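Local coordinates for uncharacterized protein (Bacteroides uniformis, PDB 4JPQ) that is of unknown function but, as a member of carbohydrate-binding family 9, probably binds carbohydrate, at residues 108-112 with 141-146; 64-70 with 152-158. All coordinates share one frame; numbering follows the deposited sequence.

Interaction 1: 108-112 with 141-146; sequences NCAGR and LAGEPF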
loop_
_atom_site.group_PDB
_atom_site.type_symbol
_atom_site.label_atom_id
_atom_site.label_comp_id
_atom_site.label_asym_id
_atom_site.label_seq_id
_atom_site.Cartn_x
_atom_site.Cartn_y
_atom_site.Cartn_z
ATOM N N ASN A 108 4.540 4.681 -6.198
ATOM C CA ASN A 108 5.371 5.865 -5.884
ATOM C C ASN A 108 4.492 7.092 -5.766
ATOM O O ASN A 108 3.328 7.073 -6.203
ATOM C CB ASN A 108 6.575 6.082 -6.831
ATOM C CG ASN A 108 6.204 6.513 -8.252
ATOM O OD1 ASN A 108 5.067 6.848 -8.567
ATOM N ND2 ASN A 108 7.213 6.532 -9.122
ATOM N N CYS A 109 5.064 8.160 -5.213
ATOM C CA CYS A 109 4.341 9.427 -4.988
ATOM C C CYS A 109 3.744 10.106 -6.232
ATOM O O CYS A 109 2.859 10.943 -6.091
ATOM C CB CYS A 109 5.216 10.419 -4.222
ATOM S SG CYS A 109 6.696 10.934 -5.109
ATOM N N ALA A 110 4.226 9.756 -7.425
ATOM C CA ALA A 110 3.661 10.262 -8.693
ATOM C C ALA A 110 2.517 9.410 -9.254
ATOM O O ALA A 110 1.958 9.764 -10.293
ATOM C CB ALA A 110 4.759 10.421 -9.739
ATOM N N GLY A 111 2.175 8.304 -8.587
ATOM C CA GLY A 111 1.097 7.418 -9.024
ATOM C C GLY A 111 1.474 6.191 -9.833
ATOM O O GLY A 111 0.587 5.414 -10.187
ATOM N N ARG A 112 2.753 6.016 -10.168
ATOM C CA ARG A 112 3.205 4.813 -10.882
ATOM C C ARG A 112 3.043 3.655 -9.904
ATOM O O ARG A 112 3.467 3.774 -8.735
ATOM C CB ARG A 112 4.679 4.884 -11.271
ATOM C CG ARG A 112 5.119 5.994 -12.195
ATOM C CD ARG A 112 4.453 5.961 -13.568
ATOM N NE ARG A 112 3.303 6.864 -13.625
ATOM C CZ ARG A 112 3.370 8.204 -13.730
ATOM N NH1 ARG A 112 4.541 8.869 -13.752
ATOM N NH2 ARG A 112 2.238 8.905 -13.777
ATOM N N LEU A 141 0.982 14.586 -5.652
ATOM C CA LEU A 141 2.159 14.833 -6.501
ATOM C C LEU A 141 2.061 14.050 -7.819
ATOM O O LEU A 141 3.083 13.779 -8.465
ATOM C CB LEU A 141 3.439 14.436 -5.752
ATOM C CG LEU A 141 3.732 15.195 -4.467
ATOM C CD1 LEU A 141 4.938 14.579 -3.782
ATOM C CD2 LEU A 141 3.964 16.661 -4.751
ATOM N N ALA A 142 0.838 13.734 -8.243
ATOM C CA ALA A 142 0.609 12.958 -9.467
ATOM C C ALA A 142 1.020 13.739 -10.695
ATOM O O ALA A 142 1.055 14.982 -10.676
ATOM C CB ALA A 142 -0.854 12.518 -9.591
ATOM N N GLY A 143 1.357 12.985 -11.741
ATOM C CA GLY A 143 1.757 13.528 -13.027
ATOM C C GLY A 143 3.080 12.995 -13.530
ATOM O O GLY A 143 3.420 11.835 -13.294
ATOM N N GLU A 144 3.815 13.866 -14.220
ATOM C CA GLU A 144 5.076 13.523 -14.880
ATOM C C GLU A 144 6.087 12.912 -13.905
ATOM O O GLU A 144 6.072 13.261 -12.724
ATOM C CB GLU A 144 5.771 14.775 -15.499
ATOM C CG GLU A 144 4.965 15.703 -16.414
ATOM C CD GLU A 144 4.281 14.997 -17.565
ATOM O OE1 GLU A 144 4.775 13.932 -18.025
ATOM O OE2 GLU A 144 3.246 15.533 -18.017
ATOM N N PRO A 145 6.966 12.006 -14.391
ATOM C CA PRO A 145 8.049 11.548 -13.505
ATOM C C PRO A 145 9.009 12.715 -13.193
ATOM O O PRO A 145 9.133 13.632 -14.016
ATOM C CB PRO A 145 8.771 10.458 -14.320
ATOM C CG PRO A 145 7.931 10.196 -15.520
ATOM C CD PRO A 145 7.016 11.363 -15.721
ATOM N N PHE A 146 9.651 12.696 -12.022
ATOM C CA PHE A 146 10.582 13.777 -11.610
ATOM C C PHE A 146 11.753 13.315 -10.746
ATOM O O PHE A 146 11.596 12.430 -9.906
ATOM C CB PHE A 146 9.825 14.921 -10.889
ATOM C CG PHE A 146 9.023 14.491 -9.668
ATOM C CD1 PHE A 146 9.608 14.439 -8.390
ATOM C CD2 PHE A 146 7.672 14.179 -9.780
ATOM C CE1 PHE A 146 8.866 14.066 -7.269
ATOM C CE2 PHE A 146 6.920 13.803 -8.661
ATOM C CZ PHE A 146 7.518 13.745 -7.401
#
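Bends at chi2 (-61°) and chi3 (97°) turn the Arg112 chain and bring its guanidinium to Gly143, while chi1 of 64° sets Cys109 SG between its backbone N and carbonyl carbon, which brings it to the Phe146 ring. The guanidinium works end-on: NH1 and NH2 of Arg112 both donate to the single atom Gly143 O, at 3.2 Å each, and this oxygen lies in the guanidinium plane. NH1 comes nearly along the C=O axis, whereas NH2 is tilted from the carbonyl plane. Two bonds to one acceptor fix the rotation of the guanidinium, and the Pro145 ring packs beside NH1. At the other end of the contact Cys109 SG approaches Phe146 CZ to 3.7 Å, an oblique sulfur-aromatic contact, and Ala110 CB lies 4.2 Å from Phe146 CE2. Between these ends the backbones touch through two CA-H...O contacts, both through Ala110: its CA to Leu141 O, and Ala142 CA to its O. Asn108 OD1 accepts from Arg112 N at 2.9 Å and weakly from Ala110 N, holding the turn from within. Ser139 OG bonds to both Cys109 O and Leu141 N, linking the two loops. Such packing joins a type I beta turn, Asn108 to Gly111, at the hairpin end between strands 102-108 and 113-118 to the loop leading into strand 146-150.

Interaction 2: 64-70 with 152-158; sequences LHYKVKE and ECSWELV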
loop_
_atom_site.group_PDB
_atom_site.type_symbol
_atom_site.label_atom_id
_atom_site.label_comp_id
_atom_site.label_asym_id
_atom_site.label_seq_id
_atom_site.Cartn_x
_atom_site.Cartn_y
_atom_site.Cartn_z
ATOM N N LEU A 64 -7.732 2.554 0.106
ATOM C CA LEU A 64 -6.555 2.939 0.908
ATOM C C LEU A 64 -6.225 4.402 0.722
ATOM O O LEU A 64 -6.258 4.885 -0.406
ATOM C CB LEU A 64 -5.306 2.202 0.454
ATOM C CG LEU A 64 -5.126 0.743 0.739
ATOM C CD1 LEU A 64 -3.850 0.274 0.065
ATOM C CD2 LEU A 64 -5.060 0.514 2.236
ATOM N N HIS A 65 -5.845 5.060 1.821
ATOM C CA HIS A 65 -5.470 6.455 1.835
ATOM C C HIS A 65 -4.271 6.601 2.763
ATOM O O HIS A 65 -4.388 6.304 3.941
ATOM C CB HIS A 65 -6.657 7.315 2.296
ATOM C CG HIS A 65 -6.375 8.786 2.313
ATOM N ND1 HIS A 65 -6.771 9.614 3.339
ATOM C CD2 HIS A 65 -5.691 9.566 1.450
ATOM C CE1 HIS A 65 -6.365 10.845 3.097
ATOM N NE2 HIS A 65 -5.711 10.844 1.954
ATOM N N TYR A 66 -3.132 7.002 2.202
ATOM C CA TYR A 66 -1.892 7.241 2.923
ATOM C C TYR A 66 -1.625 8.729 2.993
ATOM O O TYR A 66 -1.866 9.439 2.009
ATOM C CB TYR A 66 -0.707 6.648 2.154
ATOM C CG TYR A 66 -0.648 5.153 2.066
ATOM C CD1 TYR A 66 -1.270 4.474 1.015
ATOM C CD2 TYR A 66 0.082 4.404 3.004
ATOM C CE1 TYR A 66 -1.196 3.086 0.911
ATOM C CE2 TYR A 66 0.163 3.017 2.908
ATOM C CZ TYR A 66 -0.473 2.366 1.859
ATOM O OH TYR A 66 -0.414 1.004 1.748
ATOM N N LYS A 67 -1.082 9.184 4.123
ATOM C CA LYS A 67 -0.611 10.573 4.314
ATOM C C LYS A 67 0.859 10.481 4.730
ATOM O O LYS A 67 1.194 9.709 5.619
ATOM C CB LYS A 67 -1.409 11.291 5.389
ATOM C CG LYS A 67 -2.827 11.676 4.989
ATOM C CD LYS A 67 -3.677 12.127 6.179
ATOM C CE LYS A 67 -3.155 13.367 6.897
ATOM N NZ LYS A 67 -4.127 13.804 7.938
ATOM N N VAL A 68 1.718 11.281 4.104
ATOM C CA VAL A 68 3.167 11.287 4.366
ATOM C C VAL A 68 3.736 12.703 4.540
ATOM O O VAL A 68 3.267 13.632 3.892
ATOM C CB VAL A 68 3.896 10.647 3.161
ATOM C CG1 VAL A 68 5.409 10.680 3.332
ATOM C CG2 VAL A 68 3.417 9.217 2.931
ATOM N N LYS A 69 4.724 12.840 5.431
ATOM C CA LYS A 69 5.527 14.064 5.590
ATOM C C LYS A 69 6.987 13.599 5.731
ATOM O O LYS A 69 7.317 12.941 6.716
ATOM C CB LYS A 69 5.095 14.932 6.781
ATOM C CG LYS A 69 5.697 16.351 6.739
ATOM C CD LYS A 69 5.259 17.279 7.872
ATOM C CE LYS A 69 5.892 16.889 9.201
ATOM N NZ LYS A 69 5.687 17.938 10.239
ATOM N N GLU A 70 7.831 13.915 4.737
ATOM C CA GLU A 70 9.263 13.508 4.707
ATOM C C GLU A 70 10.198 14.566 4.138
ATOM O O GLU A 70 9.751 15.522 3.506
ATOM C CB GLU A 70 9.452 12.179 3.957
ATOM C CG GLU A 70 8.919 12.159 2.533
ATOM C CD GLU A 70 9.087 10.808 1.845
ATOM O OE1 GLU A 70 10.132 10.135 2.027
ATOM O OE2 GLU A 70 8.175 10.428 1.078
ATOM N N GLU A 152 11.307 19.519 2.956
ATOM C CA GLU A 152 10.178 18.887 3.622
ATOM C C GLU A 152 8.959 19.014 2.718
ATOM O O GLU A 152 8.684 20.094 2.201
ATOM C CB GLU A 152 9.881 19.473 4.999
ATOM C CG GLU A 152 9.076 18.483 5.828
ATOM C CD GLU A 152 8.705 18.982 7.212
ATOM O OE1 GLU A 152 7.954 19.975 7.296
ATOM O OE2 GLU A 152 9.111 18.350 8.214
ATOM N N CYS A 153 8.266 17.896 2.522
ATOM C CA CYS A 153 7.107 17.824 1.635
ATOM C C CYS A 153 6.005 16.919 2.191
ATOM O O CYS A 153 6.277 15.757 2.527
ATOM C CB CYS A 153 7.564 17.281 0.283
ATOM S SG CYS A 153 6.211 16.812 -0.820
ATOM N N SER A 154 4.782 17.453 2.270
ATOM C CA SER A 154 3.605 16.689 2.700
ATOM C C SER A 154 2.843 16.201 1.461
ATOM O O SER A 154 2.500 16.999 0.603
ATOM C CB SER A 154 2.680 17.523 3.582
ATOM O OG SER A 154 3.286 17.808 4.822
ATOM N N TRP A 155 2.624 14.893 1.349
ATOM C CA TRP A 155 1.850 14.334 0.238
ATOM C C TRP A 155 0.906 13.255 0.699
ATOM O O TRP A 155 1.049 12.743 1.799
ATOM C CB TRP A 155 2.741 13.822 -0.895
ATOM C CG TRP A 155 3.741 12.774 -0.530
ATOM C CD1 TRP A 155 4.946 12.971 0.076
ATOM C CD2 TRP A 155 3.670 11.374 -0.834
ATOM N NE1 TRP A 155 5.614 11.776 0.203
ATOM C CE2 TRP A 155 4.847 10.780 -0.340
ATOM C CE3 TRP A 155 2.719 10.561 -1.468
ATOM C CZ2 TRP A 155 5.100 9.417 -0.459
ATOM C CZ3 TRP A 155 2.974 9.189 -1.579
ATOM C CH2 TRP A 155 4.149 8.638 -1.074
ATOM N N GLU A 156 -0.081 12.971 -0.152
ATOM C CA GLU A 156 -1.100 11.969 0.097
ATOM C C GLU A 156 -1.301 11.131 -1.157
ATOM O O GLU A 156 -1.071 11.602 -2.273
ATOM C CB GLU A 156 -2.427 12.615 0.494
ATOM C CG GLU A 156 -2.303 13.615 1.638
ATOM C CD GLU A 156 -3.637 14.130 2.171
ATOM O OE1 GLU A 156 -4.700 13.617 1.764
ATOM O OE2 GLU A 156 -3.613 15.049 3.023
ATOM N N LEU A 157 -1.741 9.894 -0.955
ATOM C CA LEU A 157 -1.940 8.938 -2.033
ATOM C C LEU A 157 -3.075 7.980 -1.723
ATOM O O LEU A 157 -3.224 7.570 -0.576
ATOM C CB LEU A 157 -0.644 8.161 -2.282
ATOM C CG LEU A 157 -0.644 7.108 -3.408
ATOM C CD1 LEU A 157 0.684 7.103 -4.142
ATOM C CD2 LEU A 157 -1.015 5.701 -2.943
ATOM N N VAL A 158 -3.813 7.600 -2.778
ATOM C CA VAL A 158 -4.967 6.735 -2.693
ATOM C C VAL A 158 -4.896 5.626 -3.713
ATOM O O VAL A 158 -4.458 5.848 -4.837
ATOM C CB VAL A 158 -6.254 7.544 -2.950
ATOM C CG1 VAL A 158 -7.477 6.660 -3.211
ATOM C CG2 VAL A 158 -6.513 8.465 -1.779
#
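Glu152 starts the strand by reaching across the Lys69 chain, with a long salt bridge of 4.0 Å from Lys69 NZ to Glu152 OE2. Cys153 makes a hydrogen-bonded antiparallel pair with Glu70, and Ser154 OG rests on the Lys69 methylenes, 3.4 Å from CG. Trp155 CG stands between the backbone N and carbonyl carbon (chi1 58°), which lays the indole beside Val68, whose CB sits over the five-membered ring 3.7 Å from its centroid, a CH-pi contact. The indole NE1 of Trp155 donates in its ring plane to the anti lone pair of Glu70 OE2 at 3.0 Å; carboxylate and ring are nearly coplanar, and Lys185 forms a salt bridge with the same oxygen. On the opposite face Glu156 OE1 takes a bond from His65 NE2 at 3.0 Å, met from above the carboxylate plane, while the Glu156 chain runs alongside Lys67. Leu157 pairs with Tyr66 through two backbone bonds, its CD2 beside the ring. Val158 CG2 lies 3.5 Å from His65 CD2. Strand 61-70 thus lies between strands 50-57 and 152-162, and the face shared by Tyr66, Val68, Trp155 and Leu157 packs on strands 89-95 and 178-186.

After strands 6-11 and 50-57 the chain forms strand 61-70, then runs through strands 89-95 and 102-108 to the turn at 108-112. It passes strand 113-118, helix 129-134 and strand 136-139 before the loop 141-146 returns to that turn, where interaction 1 closes a loop with 28 residues between its segments. Strand 146-150 follows, then strand 152-162, which closes the longer loop of interaction 2, with 81 residues between, so interaction 1 is nested inside interaction 2. Their centres are 12 Å apart and they touch directly: Cys109 and Leu141 both pack on Trp155, and Leu141 also on Cys153. The hairpin end is thereby tied to the strand pair.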